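Local coordinates for linoleate 11-lipoxygenase (Gaeumannomyces graminis, PDB 5FX8) that oxidises linoleic and alpha-linolenic acids with molecular oxygen to 11S- and 13R-hydroperoxides, using a catalytic manganese ion, at the interface of chains A and B. Residues are numbered along the deposited sequence; one frame, centred on the assembly and turned at random. Chains: chain A/B, Linoleate 11-lipoxygenase.

Contact 1: the interface of chains A and B. Residues chain A 100-101, 104, 108, 331, 335; chain B 339-340.
B:Pro339 enters a groove on chain A between helix 86-124, which supplies A:Trp100, A:Arg101, A:Ala104 and A:Thr108, and helix 328-336, which supplies A:Val331 and A:Val335. The proline hides 83 Å² of its surface there, far more than any other residue of the patch, so this is a knob-in-groove contact between two copies of the lipoxygenase, though the pairing may belong to the crystal.

The apolar contacts are spread round the pyrrolidine ring. A:Val335 points its methyl CG1 at one corner of the ring, 3.5 Å from B:Pro339 CD, while A:Val331 and the proline run past each other in opposite directions, both valine methyls staying more than 4 Å from CG. On the other helix the aliphatic part of A:Arg101 does the work: its CG packs 3.7 Å from B:Pro339 CB. The chain then runs on extended through CD to NE, carrying the guanidinium group past the ring. A long side chain suits this rim position, because its methylenes can line the groove while its charged end reaches beyond. Proline suits the knob, being compact, apolar and stiff.

A:Trp100 presents an edge to the partner. With CG anti to the backbone N (chi1 -162°), the indole is directed into the groove, where A:Val331 CG1 lies over the rim of one face and the methyl of A:Ala104 over the rim of the other. Held between them, the ring points its benzo edge at the proline carbonyl: B:Pro339 O lies in the indole plane, 3.4 Å from CZ3. The slightly positive C-H edge of the ring may favour this oxygen modestly.

Backbone packing continues the patch. B:Gly340, at phi 81°, has a conformation easy for glycine, and its bare CA comes 3.6 Å from A:Arg101 O. Within chain A, the A:Thr108 hydroxyl OG1 gives a hydrogen bond to A:Ala104 O at 2.7 Å, from 46° above the carbonyl plane.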
ATOM      1  N   TRP A 100       5.587  -6.636  -9.561  1.00 10.78           N
ATOM      2  CA  TRP A 100       4.512  -5.706  -9.268  1.00 10.86           C
ATOM      3  C   TRP A 100       3.293  -5.947 -10.152  1.00 11.50           C
ATOM      4  O   TRP A 100       2.161  -5.929  -9.662  1.00 11.47           O
ATOM      5  CB  TRP A 100       5.037  -4.287  -9.428  1.00 10.40           C
ATOM      6  CG  TRP A 100       4.207  -3.295  -8.777  1.00  8.91           C
ATOM      7  CD1 TRP A 100       4.382  -2.790  -7.555  1.00  8.09           C
ATOM      8  CD2 TRP A 100       3.043  -2.672  -9.320  1.00  8.90           C
ATOM      9  NE1 TRP A 100       3.403  -1.881  -7.278  1.00  8.28           N
ATOM     10  CE2 TRP A 100       2.564  -1.783  -8.348  1.00  7.94           C
ATOM     11  CE3 TRP A 100       2.359  -2.774 -10.542  1.00  8.64           C
ATOM     12  CZ2 TRP A 100       1.436  -1.003  -8.537  1.00  7.52           C
ATOM     13  CZ3 TRP A 100       1.233  -2.002 -10.730  1.00  8.83           C
ATOM     14  CH2 TRP A 100       0.779  -1.127  -9.728  1.00  8.50           C
ATOM     15  N   ARG A 101       3.498  -6.144 -11.458  1.00 12.25           N
ATOM     16  CA  ARG A 101       2.400  -6.484 -12.366  1.00 13.06           C
ATOM     17  C   ARG A 101       1.615  -7.685 -11.861  1.00 13.17           C
ATOM     18  O   ARG A 101       0.379  -7.682 -11.864  1.00 14.43           O
ATOM     19  CB  ARG A 101       2.923  -6.813 -13.773  1.00 12.84           C
ATOM     20  CG  ARG A 101       3.235  -5.682 -14.719  1.00 12.31           C
ATOM     21  CD  ARG A 101       3.402  -6.200 -16.164  1.00 11.47           C
ATOM     22  NE  ARG A 101       3.392  -5.047 -17.048  1.00 10.98           N
ATOM     23  CZ  ARG A 101       4.471  -4.578 -17.633  1.00 14.98           C
ATOM     24  NH1 ARG A 101       5.628  -5.217 -17.474  1.00 21.40           N
ATOM     25  NH2 ARG A 101       4.399  -3.495 -18.391  1.00 19.70           N
ATOM     26  N   ALA A 104      -0.419  -6.767  -8.606  1.00 11.95           N
ATOM     27  CA  ALA A 104      -1.480  -5.751  -8.648  1.00  9.88           C
ATOM     28  C   ALA A 104      -2.777  -6.216  -9.296  1.00 10.22           C
ATOM     29  O   ALA A 104      -3.817  -5.596  -9.076  1.00 10.61           O
ATOM     30  CB  ALA A 104      -1.008  -4.510  -9.398  1.00  8.44           C
ATOM     31  N   THR A 108      -6.538  -4.698  -8.400  1.00 12.30           N
ATOM     32  CA  THR A 108      -7.094  -3.767  -9.378  1.00 12.48           C
ATOM     33  C   THR A 108      -8.448  -4.237  -9.883  1.00 14.17           C
ATOM     34  O   THR A 108      -9.422  -3.469  -9.899  1.00 14.22           O
ATOM     35  CB  THR A 108      -6.148  -3.600 -10.551  1.00 11.53           C
ATOM     36  OG1 THR A 108      -4.846  -3.307 -10.075  1.00 17.07           O
ATOM     37  CG2 THR A 108      -6.592  -2.457 -11.380  1.00 13.38           C
ATOM     38  N   VAL A 331       6.328   2.490 -12.877  1.00  9.87           N
ATOM     39  CA  VAL A 331       4.890   2.287 -12.944  1.00  9.01           C
ATOM     40  C   VAL A 331       4.177   3.608 -12.723  1.00  8.65           C
ATOM     41  O   VAL A 331       3.250   3.969 -13.462  1.00 17.41           O
ATOM     42  CB  VAL A 331       4.453   1.216 -11.927  1.00 10.07           C
ATOM     43  CG1 VAL A 331       2.945   1.163 -11.781  1.00  9.47           C
ATOM     44  CG2 VAL A 331       4.980  -0.140 -12.332  1.00  8.38           C
ATOM     45  N   VAL A 335       1.564   5.251 -15.551  1.00 10.45           N
ATOM     46  CA  VAL A 335       0.112   5.280 -15.416  1.00 10.26           C
ATOM     47  C   VAL A 335      -0.375   6.286 -14.408  1.00 10.91           C
ATOM     48  O   VAL A 335      -1.562   6.638 -14.423  1.00 12.72           O
ATOM     49  CB  VAL A 335      -0.459   3.883 -15.079  1.00  9.26           C
ATOM     50  CG1 VAL A 335      -0.103   2.887 -16.143  1.00  9.80           C
ATOM     51  CG2 VAL A 335       0.034   3.417 -13.771  1.00  8.12           C
TER
ATOM     52  N   PRO B 339       0.191  -1.682 -16.038  1.00 13.12           N
ATOM     53  CA  PRO B 339       0.731  -2.809 -15.257  1.00 10.59           C
ATOM     54  C   PRO B 339      -0.276  -3.301 -14.226  1.00 12.19           C
ATOM     55  O   PRO B 339      -0.766  -2.542 -13.389  1.00 21.06           O
ATOM     56  CB  PRO B 339       1.972  -2.208 -14.584  1.00  9.82           C
ATOM     57  CG  PRO B 339       2.280  -0.997 -15.320  1.00 10.00           C
ATOM     58  CD  PRO B 339       0.999  -0.466 -15.869  1.00  9.25           C
ATOM     59  N   GLY B 340      -0.593  -4.586 -14.302  1.00 11.59           N
ATOM     60  CA  GLY B 340      -1.615  -5.146 -13.450  1.00 11.05           C
ATOM     61  C   GLY B 340      -3.043  -4.931 -13.903  1.00 11.15           C
ATOM     62  O   GLY B 340      -3.955  -5.197 -13.115  1.00 17.74           O
TER

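Contact 2: the interface of chains A and B. Residues chain A 109, 112; chain B 112, 335, 342.
Helix 86-124 of chain A, through A:Ala109 and A:Tyr112, meets three helices of chain B: the last turn of 328-336 with B:Val335, the start of 342-346 with B:Phe342, and B:Tyr112 of the equivalent 86-124. The same tyrosine thus stands on both sides, but unequally, A:Tyr112 hiding 37 Å² against 3 Å² for B:Tyr112.

A:Tyr112 carries most of the contact, touching chain B at several points along its length. Its CD2 lies 3.9 Å from B:Phe342 CZ, the far end of the phenylalanine ring. The two ring planes are tilted by about 30° and so far offset that little of one face covers the other. Further out, the phenol OH of A:Tyr112 lies 3.8 Å from the methyl CG1 of B:Val335. Nearer the backbone, A:Tyr112 CB is approached by the phenol of B:Tyr112, whose OH stands 3.8 Å away. Tyrosine suits such a place because it offers a long flat hydrocarbon surface and ends in a hydroxyl, which could also be accommodated near solvent.

In B:Phe342, CG lies anti to the carbonyl carbon (chi1 -68°), and this sends the ring toward chain A with CZ leading. Its apolar ring suits packing against the aliphatic and aromatic surface of helix 86-124 of chain A. A:Ala109, one helical turn before A:Tyr112, has only a methyl to offer; CB is 4.4 Å from B:Phe342 CE1, and a small residue here is consistent with the aromatic ring lying near the helix. Together these loose contacts hide a modest 91 Å², and the pairing may be one of crystal packing.

In the fold, A:Tyr112 lies in the second half of the long helix 86-124, whereas B:Val335 and B:Phe342 flank the short loop 337-341 between two helices, which faces chain A.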
ATOM      1  N   ALA A 109      -8.519  -5.498 -10.319  1.00 13.92           N
ATOM      2  CA  ALA A 109      -9.783  -6.040 -10.790  1.00 13.09           C
ATOM      3  C   ALA A 109     -10.845  -5.926  -9.717  1.00 15.20           C
ATOM      4  O   ALA A 109     -11.973  -5.507  -9.986  1.00 17.78           O
ATOM      5  CB  ALA A 109      -9.612  -7.486 -11.222  1.00 11.62           C
ATOM      6  N   TYR A 112     -12.142  -2.289  -9.264  1.00 16.79           N
ATOM      7  CA  TYR A 112     -13.047  -1.871 -10.325  1.00 14.39           C
ATOM      8  C   TYR A 112     -14.415  -2.522 -10.171  1.00 17.10           C
ATOM      9  O   TYR A 112     -15.449  -1.854 -10.300  1.00 16.34           O
ATOM     10  CB  TYR A 112     -12.426  -2.205 -11.666  1.00 13.23           C
ATOM     11  CG  TYR A 112     -11.426  -1.187 -12.093  1.00 13.92           C
ATOM     12  CD1 TYR A 112     -11.660   0.148 -11.875  1.00 12.49           C
ATOM     13  CD2 TYR A 112     -10.249  -1.556 -12.722  1.00 13.07           C
ATOM     14  CE1 TYR A 112     -10.759   1.087 -12.259  1.00 12.78           C
ATOM     15  CE2 TYR A 112      -9.342  -0.620 -13.110  1.00 11.82           C
ATOM     16  CZ  TYR A 112      -9.601   0.710 -12.870  1.00 12.54           C
ATOM     17  OH  TYR A 112      -8.726   1.703 -13.258  1.00 15.62           O
TER
ATOM     18  N   TYR B 112     -20.170  -7.349 -14.934  1.00 22.94           N
ATOM     19  CA  TYR B 112     -19.672  -7.719 -13.613  1.00 23.06           C
ATOM     20  C   TYR B 112     -20.680  -8.580 -12.862  1.00 24.27           C
ATOM     21  O   TYR B 112     -20.321  -9.613 -12.279  1.00 24.49           O
ATOM     22  CB  TYR B 112     -19.312  -6.464 -12.818  1.00 18.13           C
ATOM     23  CG  TYR B 112     -17.958  -5.920 -13.172  1.00 16.77           C
ATOM     24  CD1 TYR B 112     -16.878  -6.771 -13.361  1.00 19.35           C
ATOM     25  CD2 TYR B 112     -17.760  -4.569 -13.362  1.00 17.66           C
ATOM     26  CE1 TYR B 112     -15.626  -6.277 -13.707  1.00 17.62           C
ATOM     27  CE2 TYR B 112     -16.514  -4.062 -13.704  1.00 18.14           C
ATOM     28  CZ  TYR B 112     -15.453  -4.918 -13.877  1.00 16.15           C
ATOM     29  OH  TYR B 112     -14.221  -4.416 -14.220  1.00 18.25           O
ATOM     30  N   VAL B 335      -6.522   1.164 -18.306  1.00 10.70           N
ATOM     31  CA  VAL B 335      -7.165   0.024 -17.677  1.00 10.00           C
ATOM     32  C   VAL B 335      -6.906  -1.278 -18.399  1.00 12.28           C
ATOM     33  O   VAL B 335      -7.124  -2.342 -17.805  1.00 16.56           O
ATOM     34  CB  VAL B 335      -8.681   0.246 -17.512  1.00 11.00           C
ATOM     35  CG1 VAL B 335      -8.947   1.646 -17.076  1.00 13.23           C
ATOM     36  CG2 VAL B 335      -9.422  -0.050 -18.774  1.00 13.91           C
ATOM     37  N   PHE B 342      -6.261  -5.416 -16.992  1.00 10.99           N
ATOM     38  CA  PHE B 342      -7.024  -6.580 -17.436  1.00 12.34           C
ATOM     39  C   PHE B 342      -6.256  -7.458 -18.416  1.00 11.64           C
ATOM     40  O   PHE B 342      -6.522  -8.656 -18.493  1.00 11.75           O
ATOM     41  CB  PHE B 342      -8.347  -6.143 -18.051  1.00 11.72           C
ATOM     42  CG  PHE B 342      -9.290  -5.559 -17.073  1.00 12.32           C
ATOM     43  CD1 PHE B 342      -9.847  -6.342 -16.089  1.00 12.39           C
ATOM     44  CD2 PHE B 342      -9.620  -4.226 -17.130  1.00 10.70           C
ATOM     45  CE1 PHE B 342     -10.707  -5.799 -15.175  1.00 14.82           C
ATOM     46  CE2 PHE B 342     -10.481  -3.674 -16.214  1.00 13.45           C
ATOM     47  CZ  PHE B 342     -11.032  -4.455 -15.242  1.00 13.81           C
TER

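Contact 1 and contact 2 are patches of the same interface between chains A and B, their C-alpha centres about 12 Å apart. Helix 86-124 of chain A serves each, and the chain B residues of contact 1 sit in the loop between the helices that supply B:Val335 and B:Phe342 to contact 2. The same valine position appears in both, as A:Val335 in contact 1 and B:Val335 in contact 2, yet with different partners. Related surfaces therefore meet without exact two-fold symmetry. This asymmetry is compatible with crystal packing, and a biological dimer should not be inferred from these contacts alone.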